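Local coordinates for protein methyltransferase (Thermus thermophilus, PDB 1WS6) that probably transfers methyl groups from S-adenosylmethionine to a substrate not yet identified, as a member of the Rossmann-like methyltransferases, at residues A[51-61]-A[78-89]. Numbering follows the deposited sequence.
Sequences GSGAVGLEAAS and LLKENVRRTGLG
Leu79 lies against the backbone of Gly51 and Ser52, where the glycine-rich turn leads into helix 54-61. Its CG sits 3.5 Å from Gly51 O, and its CD2 packs beside Ser52 O. Leu79 CA also points its hydrogen at Ser52 O, a CA-H...O contact of 3.5 Å. One turn on, Asn82 ND2 donates to the same Ser52 O over 3.0 Å. Asn82 CG stands beside its own backbone N and anti to the carbonyl carbon (chi1 -73°), which helps turn ND2 to that oxygen. The bond is nearly straight, 164° at the hydrogen. The oxygen lies close to the amide plane of Asn82, whereas the nitrogen is tilted well away from the carbonyl plane of Ser52. Asn82 OD1 accepts from Lys15 N, so both ends of the amide are held. A leucine in place of Asn82 would probably leave Ser52 O without its N-H partner and Lys15 N without its acceptor. Leu57 crosses Asn82, with CD1 3.6 Å from Asn82 CB. Its other branch, CD2, meets Val83 CG2 at 3.8 Å. After Thr86 the helix ends in a Schellman motif with Gly87 at positive phi. The chain then turns toward helix 54-61 and brings Leu88 CD1 to 3.8 Å from Ala60 CB and 3.5 Å from Ser61 CB. The axes of helices 54-61 and 78-86 run roughly parallel, at 26°, and come within 11.0 Å. They belong to successive beta-alpha-beta crossovers, as in a Rossmann-like methyltransferase fold.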
ATOM      1  N   GLY A  51      -2.434   2.708  -6.903  1.00 29.38           N
ATOM      2  CA  GLY A  51      -2.648   3.523  -8.088  1.00 28.11           C
ATOM      3  C   GLY A  51      -2.253   2.637  -9.243  1.00 28.76           C
ATOM      4  O   GLY A  51      -2.960   1.683  -9.579  1.00 27.18           O
ATOM      5  N   SER A  52      -1.112   2.946  -9.844  1.00 29.48           N
ATOM      6  CA  SER A  52      -0.591   2.132 -10.923  1.00 30.47           C
ATOM      7  C   SER A  52      -0.068   0.895 -10.200  1.00 30.60           C
ATOM      8  O   SER A  52       0.246  -0.114 -10.826  1.00 31.56           O
ATOM      9  CB  SER A  52       0.560   2.846 -11.619  1.00 32.73           C
ATOM     10  OG  SER A  52       0.170   4.138 -12.042  1.00 38.76           O
ATOM     11  N   GLY A  53       0.029   1.002  -8.870  1.00 28.79           N
ATOM     12  CA  GLY A  53       0.487  -0.103  -8.043  1.00 27.14           C
ATOM     13  C   GLY A  53       1.905  -0.049  -7.487  1.00 25.69           C
ATOM     14  O   GLY A  53       2.427  -1.072  -7.038  1.00 26.02           O
ATOM     15  N   ALA A  54       2.520   1.129  -7.478  1.00 22.46           N
ATOM     16  CA  ALA A  54       3.893   1.260  -6.995  1.00 22.10           C
ATOM     17  C   ALA A  54       4.211   0.494  -5.708  1.00 22.40           C
ATOM     18  O   ALA A  54       5.131  -0.324  -5.670  1.00 23.36           O
ATOM     19  CB  ALA A  54       4.243   2.724  -6.821  1.00 18.23           C
ATOM     20  N   VAL A  55       3.447   0.744  -4.654  1.00 22.99           N
ATOM     21  CA  VAL A  55       3.706   0.079  -3.387  1.00 22.39           C
ATOM     22  C   VAL A  55       3.235  -1.374  -3.338  1.00 20.35           C
ATOM     23  O   VAL A  55       3.975  -2.253  -2.898  1.00 20.98           O
ATOM     24  CB  VAL A  55       3.102   0.898  -2.207  1.00 22.89           C
ATOM     25  CG1 VAL A  55       1.599   1.087  -2.411  1.00 26.10           C
ATOM     26  CG2 VAL A  55       3.395   0.197  -0.883  1.00 22.85           C
ATOM     27  N   GLY A  56       2.020  -1.638  -3.804  1.00 20.48           N
ATOM     28  CA  GLY A  56       1.518  -3.001  -3.789  1.00 21.13           C
ATOM     29  C   GLY A  56       2.320  -3.965  -4.665  1.00 23.02           C
ATOM     30  O   GLY A  56       2.475  -5.145  -4.330  1.00 23.17           O
ATOM     31  N   LEU A  57       2.814  -3.482  -5.802  1.00 20.80           N
ATOM     32  CA  LEU A  57       3.596  -4.336  -6.685  1.00 21.27           C
ATOM     33  C   LEU A  57       4.985  -4.568  -6.097  1.00 22.05           C
ATOM     34  O   LEU A  57       5.611  -5.610  -6.336  1.00 18.38           O
ATOM     35  CB  LEU A  57       3.703  -3.714  -8.077  1.00 19.35           C
ATOM     36  CG  LEU A  57       2.388  -3.742  -8.865  1.00 22.80           C
ATOM     37  CD1 LEU A  57       2.565  -3.073 -10.228  1.00 23.41           C
ATOM     38  CD2 LEU A  57       1.946  -5.192  -9.039  1.00 21.37           C
ATOM     39  N   GLU A  58       5.464  -3.591  -5.330  1.00 21.19           N
ATOM     40  CA  GLU A  58       6.767  -3.711  -4.699  1.00 20.75           C
ATOM     41  C   GLU A  58       6.666  -4.852  -3.691  1.00 21.15           C
ATOM     42  O   GLU A  58       7.565  -5.682  -3.584  1.00 22.31           O
ATOM     43  CB  GLU A  58       7.135  -2.410  -3.991  1.00 19.78           C
ATOM     44  CG  GLU A  58       8.485  -2.430  -3.287  1.00 20.30           C
ATOM     45  CD  GLU A  58       9.661  -2.449  -4.254  1.00 21.67           C
ATOM     46  OE1 GLU A  58       9.611  -1.728  -5.274  1.00 21.81           O
ATOM     47  OE2 GLU A  58      10.641  -3.173  -3.986  1.00 20.09           O
ATOM     48  N   ALA A  59       5.561  -4.895  -2.958  1.00 20.07           N
ATOM     49  CA  ALA A  59       5.352  -5.953  -1.976  1.00 20.31           C
ATOM     50  C   ALA A  59       5.317  -7.306  -2.687  1.00 20.50           C
ATOM     51  O   ALA A  59       5.954  -8.263  -2.246  1.00 21.01           O
ATOM     52  CB  ALA A  59       4.037  -5.726  -1.214  1.00 19.00           C
ATOM     53  N   ALA A  60       4.576  -7.376  -3.787  1.00 18.74           N
ATOM     54  CA  ALA A  60       4.470  -8.612  -4.542  1.00 19.85           C
ATOM     55  C   ALA A  60       5.841  -9.056  -5.005  1.00 21.55           C
ATOM     56  O   ALA A  60       6.200 -10.224  -4.885  1.00 25.71           O
ATOM     57  CB  ALA A  60       3.561  -8.419  -5.733  1.00 18.86           C
ATOM     58  N   SER A  61       6.616  -8.115  -5.525  1.00 22.98           N
ATOM     59  CA  SER A  61       7.947  -8.420  -6.013  1.00 22.21           C
ATOM     60  C   SER A  61       8.845  -8.915  -4.899  1.00 22.84           C
ATOM     61  O   SER A  61       9.811  -9.632  -5.143  1.00 23.07           O
ATOM     62  CB  SER A  61       8.578  -7.180  -6.646  1.00 22.29           C
ATOM     63  OG  SER A  61       9.900  -7.452  -7.079  1.00 20.34           O
ATOM     64  N   LEU A  78      -4.061   0.753 -15.896  1.00 25.04           N
ATOM     65  CA  LEU A  78      -2.611   0.817 -15.780  1.00 24.62           C
ATOM     66  C   LEU A  78      -2.077  -0.214 -14.792  1.00 24.26           C
ATOM     67  O   LEU A  78      -0.998  -0.778 -14.983  1.00 23.44           O
ATOM     68  CB  LEU A  78      -2.177   2.206 -15.331  1.00 24.58           C
ATOM     69  CG  LEU A  78      -2.398   3.306 -16.365  1.00 28.81           C
ATOM     70  CD1 LEU A  78      -1.718   4.577 -15.898  1.00 27.23           C
ATOM     71  CD2 LEU A  78      -1.838   2.863 -17.714  1.00 26.65           C
ATOM     72  N   LEU A  79      -2.843  -0.449 -13.732  1.00 23.48           N
ATOM     73  CA  LEU A  79      -2.459  -1.398 -12.698  1.00 23.14           C
ATOM     74  C   LEU A  79      -2.279  -2.791 -13.298  1.00 22.28           C
ATOM     75  O   LEU A  79      -1.304  -3.483 -13.019  1.00 20.50           O
ATOM     76  CB  LEU A  79      -3.539  -1.442 -11.620  1.00 22.75           C
ATOM     77  CG  LEU A  79      -3.111  -1.780 -10.197  1.00 22.97           C
ATOM     78  CD1 LEU A  79      -4.311  -2.332  -9.459  1.00 25.46           C
ATOM     79  CD2 LEU A  79      -2.004  -2.800 -10.200  1.00 25.85           C
ATOM     80  N   LYS A  80      -3.235  -3.192 -14.125  1.00 22.58           N
ATOM     81  CA  LYS A  80      -3.196  -4.495 -14.759  1.00 23.31           C
ATOM     82  C   LYS A  80      -2.059  -4.579 -15.758  1.00 24.28           C
ATOM     83  O   LYS A  80      -1.407  -5.621 -15.885  1.00 24.42           O
ATOM     84  CB  LYS A  80      -4.539  -4.784 -15.425  1.00 23.49           C
ATOM     85  CG  LYS A  80      -5.667  -4.901 -14.411  1.00 24.72           C
ATOM     86  CD  LYS A  80      -6.984  -5.302 -15.048  1.00 25.90           C
ATOM     87  CE  LYS A  80      -8.073  -5.442 -13.985  1.00 28.77           C
ATOM     88  NZ  LYS A  80      -9.393  -5.823 -14.554  1.00 30.07           N
ATOM     89  N   GLU A  81      -1.817  -3.484 -16.467  1.00 23.21           N
ATOM     90  CA  GLU A  81      -0.724  -3.466 -17.419  1.00 26.70           C
ATOM     91  C   GLU A  81       0.568  -3.648 -16.632  1.00 25.93           C
ATOM     92  O   GLU A  81       1.480  -4.344 -17.077  1.00 27.60           O
ATOM     93  CB  GLU A  81      -0.664  -2.136 -18.184  1.00 28.51           C
ATOM     94  CG  GLU A  81      -1.888  -1.843 -19.040  1.00 34.88           C
ATOM     95  CD  GLU A  81      -1.630  -0.756 -20.077  1.00 39.80           C
ATOM     96  OE1 GLU A  81      -2.600  -0.310 -20.736  1.00 41.20           O
ATOM     97  OE2 GLU A  81      -0.453  -0.353 -20.242  1.00 41.88           O
ATOM     98  N   ASN A  82       0.640  -3.031 -15.455  1.00 23.20           N
ATOM     99  CA  ASN A  82       1.836  -3.128 -14.642  1.00 21.87           C
ATOM    100  C   ASN A  82       2.032  -4.510 -14.042  1.00 20.99           C
ATOM    101  O   ASN A  82       3.164  -4.961 -13.895  1.00 20.27           O
ATOM    102  CB  ASN A  82       1.840  -2.051 -13.550  1.00 22.22           C
ATOM    103  CG  ASN A  82       2.126  -0.662 -14.106  1.00 23.96           C
ATOM    104  OD1 ASN A  82       2.860  -0.521 -15.078  1.00 22.73           O
ATOM    105  ND2 ASN A  82       1.560   0.370 -13.480  1.00 23.80           N
ATOM    106  N   VAL A  83       0.933  -5.179 -13.699  1.00 20.97           N
ATOM    107  CA  VAL A  83       1.001  -6.521 -13.146  1.00 20.37           C
ATOM    108  C   VAL A  83       1.605  -7.399 -14.240  1.00 24.12           C
ATOM    109  O   VAL A  83       2.378  -8.319 -13.963  1.00 25.62           O
ATOM    110  CB  VAL A  83      -0.420  -7.034 -12.743  1.00 20.76           C
ATOM    111  CG1 VAL A  83      -0.442  -8.559 -12.634  1.00 17.92           C
ATOM    112  CG2 VAL A  83      -0.827  -6.430 -11.400  1.00 17.23           C
ATOM    113  N   ARG A  84       1.263  -7.085 -15.487  1.00 27.31           N
ATOM    114  CA  ARG A  84       1.769  -7.802 -16.650  1.00 29.76           C
ATOM    115  C   ARG A  84       3.254  -7.530 -16.872  1.00 30.57           C
ATOM    116  O   ARG A  84       4.047  -8.467 -16.965  1.00 32.30           O
ATOM    117  CB  ARG A  84       0.996  -7.393 -17.903  1.00 32.20           C
ATOM    118  CG  ARG A  84      -0.324  -8.114 -18.077  1.00 38.11           C
ATOM    119  CD  ARG A  84      -0.161  -9.423 -18.849  1.00 42.13           C
ATOM    120  NE  ARG A  84      -0.320  -9.226 -20.290  1.00 46.19           N
ATOM    121  CZ  ARG A  84      -0.393 -10.211 -21.184  1.00 47.68           C
ATOM    122  NH1 ARG A  84      -0.318 -11.477 -20.791  1.00 48.92           N
ATOM    123  NH2 ARG A  84      -0.556  -9.929 -22.472  1.00 48.18           N
ATOM    124  N   ARG A  85       3.633  -6.257 -16.957  1.00 29.52           N
ATOM    125  CA  ARG A  85       5.032  -5.902 -17.176  1.00 29.66           C
ATOM    126  C   ARG A  85       5.934  -6.543 -16.130  1.00 28.47           C
ATOM    127  O   ARG A  85       7.010  -7.037 -16.451  1.00 29.92           O
ATOM    128  CB  ARG A  85       5.236  -4.388 -17.124  1.00 32.43           C
ATOM    129  CG  ARG A  85       4.456  -3.586 -18.142  1.00 39.21           C
ATOM    130  CD  ARG A  85       4.656  -2.068 -17.957  1.00 43.30           C
ATOM    131  NE  ARG A  85       5.872  -1.551 -18.594  1.00 47.79           N
ATOM    132  CZ  ARG A  85       7.113  -1.824 -18.195  1.00 49.84           C
ATOM    133  NH1 ARG A  85       7.321  -2.616 -17.154  1.00 51.72           N
ATOM    134  NH2 ARG A  85       8.153  -1.303 -18.834  1.00 49.20           N
ATOM    135  N   THR A  86       5.496  -6.540 -14.878  1.00 25.85           N
ATOM    136  CA  THR A  86       6.301  -7.100 -13.809  1.00 24.68           C
ATOM    137  C   THR A  86       6.201  -8.617 -13.746  1.00 25.23           C
ATOM    138  O   THR A  86       7.049  -9.283 -13.155  1.00 23.21           O
ATOM    139  CB  THR A  86       5.896  -6.506 -12.442  1.00 25.90           C
ATOM    140  OG1 THR A  86       4.610  -7.005 -12.056  1.00 24.97           O
ATOM    141  CG2 THR A  86       5.836  -4.983 -12.525  1.00 23.42           C
ATOM    142  N   GLY A  87       5.165  -9.164 -14.372  1.00 24.98           N
ATOM    143  CA  GLY A  87       4.998 -10.602 -14.366  1.00 25.82           C
ATOM    144  C   GLY A  87       4.781 -11.111 -12.959  1.00 25.82           C
ATOM    145  O   GLY A  87       5.079 -12.254 -12.640  1.00 26.72           O
ATOM    146  N   LEU A  88       4.257 -10.248 -12.105  1.00 26.08           N
ATOM    147  CA  LEU A  88       3.996 -10.625 -10.733  1.00 25.62           C
ATOM    148  C   LEU A  88       2.562 -11.111 -10.575  1.00 27.05           C
ATOM    149  O   LEU A  88       1.678 -10.764 -11.372  1.00 27.21           O
ATOM    150  CB  LEU A  88       4.244  -9.434  -9.803  1.00 23.05           C
ATOM    151  CG  LEU A  88       5.710  -9.026  -9.670  1.00 22.47           C
ATOM    152  CD1 LEU A  88       5.838  -7.882  -8.682  1.00 21.86           C
ATOM    153  CD2 LEU A  88       6.521 -10.222  -9.201  1.00 19.49           C
ATOM    154  N   GLY A  89       2.349 -11.934  -9.555  1.00 26.43           N
ATOM    155  CA  GLY A  89       1.025 -12.442  -9.274  1.00 27.45           C
ATOM    156  C   GLY A  89       0.454 -11.568  -8.174  1.00 28.22           C
ATOM    157  O   GLY A  89       0.998 -11.504  -7.075  1.00 29.10           O
TER